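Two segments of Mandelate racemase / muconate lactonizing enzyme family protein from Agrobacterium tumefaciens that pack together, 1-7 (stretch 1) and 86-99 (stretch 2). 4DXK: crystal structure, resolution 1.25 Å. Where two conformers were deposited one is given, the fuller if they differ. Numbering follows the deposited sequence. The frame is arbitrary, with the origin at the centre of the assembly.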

# COMPACT_ATOMS: atom_id res chain seq x y z
N MET A 1 18.62 48.47 2.34
CA MET A 1 19.67 48.44 3.36
C MET A 1 20.51 47.19 3.21
O MET A 1 20.17 46.28 2.44
CB MET A 1 19.08 48.60 4.76
CG MET A 1 18.59 47.32 5.42
SD MET A 1 17.58 47.59 6.91
CE MET A 1 15.97 47.81 6.16
N LYS A 2 21.64 47.16 3.91
CA LYS A 2 22.59 46.06 3.87
C LYS A 2 23.04 45.69 5.27
O LYS A 2 23.19 46.56 6.13
CB LYS A 2 23.82 46.44 3.04
CG LYS A 2 23.54 46.71 1.57
CD LYS A 2 24.81 47.13 0.84
CE LYS A 2 24.59 47.18 -0.66
NZ LYS A 2 25.81 47.62 -1.40
N ILE A 3 23.29 44.41 5.47
CA ILE A 3 23.86 43.91 6.71
C ILE A 3 25.31 44.36 6.79
O ILE A 3 26.08 44.21 5.84
CB ILE A 3 23.79 42.37 6.76
CG1 ILE A 3 22.32 41.92 6.79
CG2 ILE A 3 24.57 41.84 7.96
CD1 ILE A 3 22.13 40.43 6.58
N THR A 4 25.69 44.94 7.93
CA THR A 4 27.04 45.43 8.13
C THR A 4 27.84 44.60 9.13
O THR A 4 29.06 44.49 9.01
CB THR A 4 27.04 46.87 8.62
OG1 THR A 4 26.13 46.96 9.73
CG2 THR A 4 26.61 47.83 7.51
N LYS A 5 27.18 44.09 10.17
CA LYS A 5 27.87 43.34 11.21
C LYS A 5 27.01 42.21 11.74
O LYS A 5 25.79 42.33 11.81
CB LYS A 5 28.23 44.24 12.40
CG LYS A 5 28.98 45.51 12.07
CD LYS A 5 29.03 46.45 13.27
CE LYS A 5 29.57 45.75 14.51
NZ LYS A 5 29.76 46.69 15.65
N LEU A 6 27.66 41.12 12.14
CA LEU A 6 27.01 40.07 12.91
C LEU A 6 27.63 40.04 14.28
O LEU A 6 28.86 39.93 14.41
CB LEU A 6 27.18 38.70 12.27
CG LEU A 6 26.50 38.36 10.96
CD1 LEU A 6 26.50 36.84 10.76
CD2 LEU A 6 25.08 38.94 10.91
N GLU A 7 26.80 40.12 15.30
CA GLU A 7 27.25 40.13 16.68
C GLU A 7 26.64 38.94 17.39
O GLU A 7 25.44 38.68 17.26
CB GLU A 7 26.83 41.44 17.34
CG GLU A 7 27.06 41.50 18.84
CD GLU A 7 26.55 42.78 19.47
OE1 GLU A 7 25.83 43.55 18.79
OE2 GLU A 7 26.85 43.03 20.65
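Stretch 2 (86-99) AFDIALWDIFGKAT

This is a small, wholly apolar contact in which one flank of a helix rests on side chains of the N-terminal strand and of M1, just before it, with no hydrogen bond or salt bridge between the two.

Stretch 2 is helical from A86, in a helix that begins earlier in the chain. Phi and psi stay near -60° and -43° through most of its length. The i to i-4 ladder is regular, from A90 N to A86 O at 3.2 Å to A98 N to I94 O at 2.8 Å. At T99 the backbone bonds become weak: N lies 3.1 Å from F95 O and 3.2 Å from G96 O. The T99 side chain adds a bond of its own, OG1 to F95 O at 2.9 Å.

Stretch 1 is a strand over residues 3-7. The helix runs roughly against it, with 129° between their N-to-C directions. The axes come no closer than 11.5 Å, so the gap is bridged by side chains. The register follows the opposed directions. L6 lies nearest F87 by CA position (9.1 Å between CA atoms), I3 nearest L91 (9.9 Å between CA atoms), and M1 nearest A98 (9.7 Å between CA atoms).

F87 is the main helix residue at the strand end of the contact. Its CA-to-CB bond points sideways, but with chi1 t the ring reaches nearer the strand. I3 CD1 meets the ring edge, 3.9 Å from F87 CZ. L6 CD2 lies 4.0 Å from F87 CE1. I3 and L6 both have chi1 m and chi2 t, and both point toward the helix.

L91 is one turn further along. It also starts sideways, and its end comes nearer: CD2 is 4.4 Å from I3 CD1. I3 therefore touches two successive turns with the same methyl.

M1 makes the remaining contacts. Its side chain, p, t, p, carries SD to 4.1 Å from I94 CG2 and CE to 3.9 Å from A98 CB. I94 and A98 are four residues apart and both point toward stretch 1. A98 offers only a methyl, which the methyl of M1 meets. M1 and A98 are partly exposed; I94, like I3, L6, F87 and L91, is buried.

K2, T4, K5 and E7 do not touch the helix. On the helix, D93 and K97 also stay out of reach of the strand; they form a long salt bridge, K97 NZ to D93 OD2 at 3.7 Å. The surface buried between the stretches is 226 Å², both sides summed.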

# COMPACT_ATOMS: atom_id res chain seq x y z
N ALA A 86 18.44 31.35 14.48
CA ALA A 86 18.61 32.59 15.25
C ALA A 86 18.76 33.77 14.30
O ALA A 86 18.15 34.82 14.50
CB ALA A 86 19.81 32.48 16.15
N PHE A 87 19.56 33.58 13.25
CA PHE A 87 19.74 34.61 12.23
C PHE A 87 18.42 34.98 11.56
O PHE A 87 18.11 36.17 11.40
CB PHE A 87 20.79 34.15 11.21
CG PHE A 87 21.00 35.10 10.07
CD1 PHE A 87 21.71 36.27 10.25
CD2 PHE A 87 20.50 34.81 8.81
CE1 PHE A 87 21.90 37.15 9.20
CE2 PHE A 87 20.69 35.68 7.75
CZ PHE A 87 21.39 36.84 7.95
N ASP A 88 17.62 33.98 11.21
CA ASP A 88 16.32 34.22 10.57
C ASP A 88 15.39 35.04 11.46
O ASP A 88 14.71 35.96 10.99
CB ASP A 88 15.68 32.88 10.20
CG ASP A 88 14.36 33.06 9.49
OD1 ASP A 88 14.38 33.38 8.28
OD2 ASP A 88 13.30 32.87 10.14
N ILE A 89 15.35 34.73 12.75
CA ILE A 89 14.52 35.49 13.69
C ILE A 89 14.94 36.97 13.66
O ILE A 89 14.10 37.87 13.63
CB ILE A 89 14.58 34.89 15.12
CG1 ILE A 89 13.96 33.49 15.13
CG2 ILE A 89 13.85 35.79 16.11
CD1 ILE A 89 14.29 32.67 16.37
N ALA A 90 16.25 37.22 13.66
CA ALA A 90 16.75 38.59 13.61
C ALA A 90 16.31 39.30 12.33
O ALA A 90 16.01 40.50 12.36
CB ALA A 90 18.26 38.59 13.73
N LEU A 91 16.26 38.58 11.21
CA LEU A 91 15.78 39.20 9.97
C LEU A 91 14.32 39.61 10.07
O LEU A 91 13.93 40.68 9.60
CB LEU A 91 15.96 38.28 8.76
CG LEU A 91 17.39 37.89 8.40
CD1 LEU A 91 17.37 37.03 7.15
CD2 LEU A 91 18.29 39.11 8.24
N TRP A 92 13.49 38.77 10.70
CA TRP A 92 12.09 39.14 10.87
C TRP A 92 11.94 40.38 11.77
O TRP A 92 11.08 41.22 11.54
CB TRP A 92 11.29 37.93 11.38
CG TRP A 92 10.97 36.97 10.28
CD1 TRP A 92 11.66 35.85 9.94
CD2 TRP A 92 9.90 37.09 9.35
NE1 TRP A 92 11.08 35.25 8.86
CE2 TRP A 92 10.00 36.00 8.46
CE3 TRP A 92 8.88 38.02 9.16
CZ2 TRP A 92 9.11 35.81 7.41
CZ3 TRP A 92 7.99 37.84 8.11
CH2 TRP A 92 8.11 36.74 7.25
N ASP A 93 12.79 40.47 12.80
CA ASP A 93 12.83 41.65 13.66
C ASP A 93 13.20 42.91 12.85
O ASP A 93 12.53 43.93 12.96
CB ASP A 93 13.83 41.40 14.79
CG ASP A 93 13.74 42.40 15.92
OD1 ASP A 93 12.63 42.90 16.26
OD2 ASP A 93 14.82 42.68 16.49
N ILE A 94 14.23 42.82 12.01
CA ILE A 94 14.59 43.94 11.12
C ILE A 94 13.42 44.32 10.21
O ILE A 94 13.12 45.50 10.06
CB ILE A 94 15.82 43.60 10.26
CG1 ILE A 94 17.09 43.61 11.12
CG2 ILE A 94 15.98 44.56 9.08
CD1 ILE A 94 18.25 42.90 10.49
N PHE A 95 12.79 43.33 9.59
CA PHE A 95 11.70 43.58 8.65
C PHE A 95 10.55 44.30 9.38
O PHE A 95 10.00 45.28 8.87
CB PHE A 95 11.27 42.22 8.07
CG PHE A 95 10.22 42.26 6.98
CD1 PHE A 95 9.90 43.41 6.29
CD2 PHE A 95 9.55 41.08 6.65
CE1 PHE A 95 8.92 43.39 5.29
CE2 PHE A 95 8.58 41.06 5.66
CZ PHE A 95 8.28 42.21 4.98
N GLY A 96 10.24 43.87 10.60
CA GLY A 96 9.22 44.55 11.40
C GLY A 96 9.59 45.98 11.73
O GLY A 96 8.78 46.91 11.58
N LYS A 97 10.82 46.20 12.16
CA LYS A 97 11.26 47.55 12.45
C LYS A 97 11.25 48.44 11.20
O LYS A 97 10.88 49.61 11.27
CB LYS A 97 12.64 47.55 13.09
CG LYS A 97 12.64 46.95 14.47
CD LYS A 97 14.04 46.98 15.06
CE LYS A 97 14.09 46.20 16.35
NZ LYS A 97 15.42 46.29 17.00
N ALA A 98 11.65 47.89 10.05
CA ALA A 98 11.70 48.66 8.81
C ALA A 98 10.32 49.09 8.35
O ALA A 98 10.16 50.12 7.69
CB ALA A 98 12.38 47.85 7.71
N THR A 99 9.30 48.30 8.70
CA THR A 99 7.94 48.57 8.26
C THR A 99 7.05 49.10 9.37
O THR A 99 5.86 49.36 9.13
CB THR A 99 7.27 47.30 7.70
OG1 THR A 99 7.27 46.26 8.69
CG2 THR A 99 7.99 46.82 6.45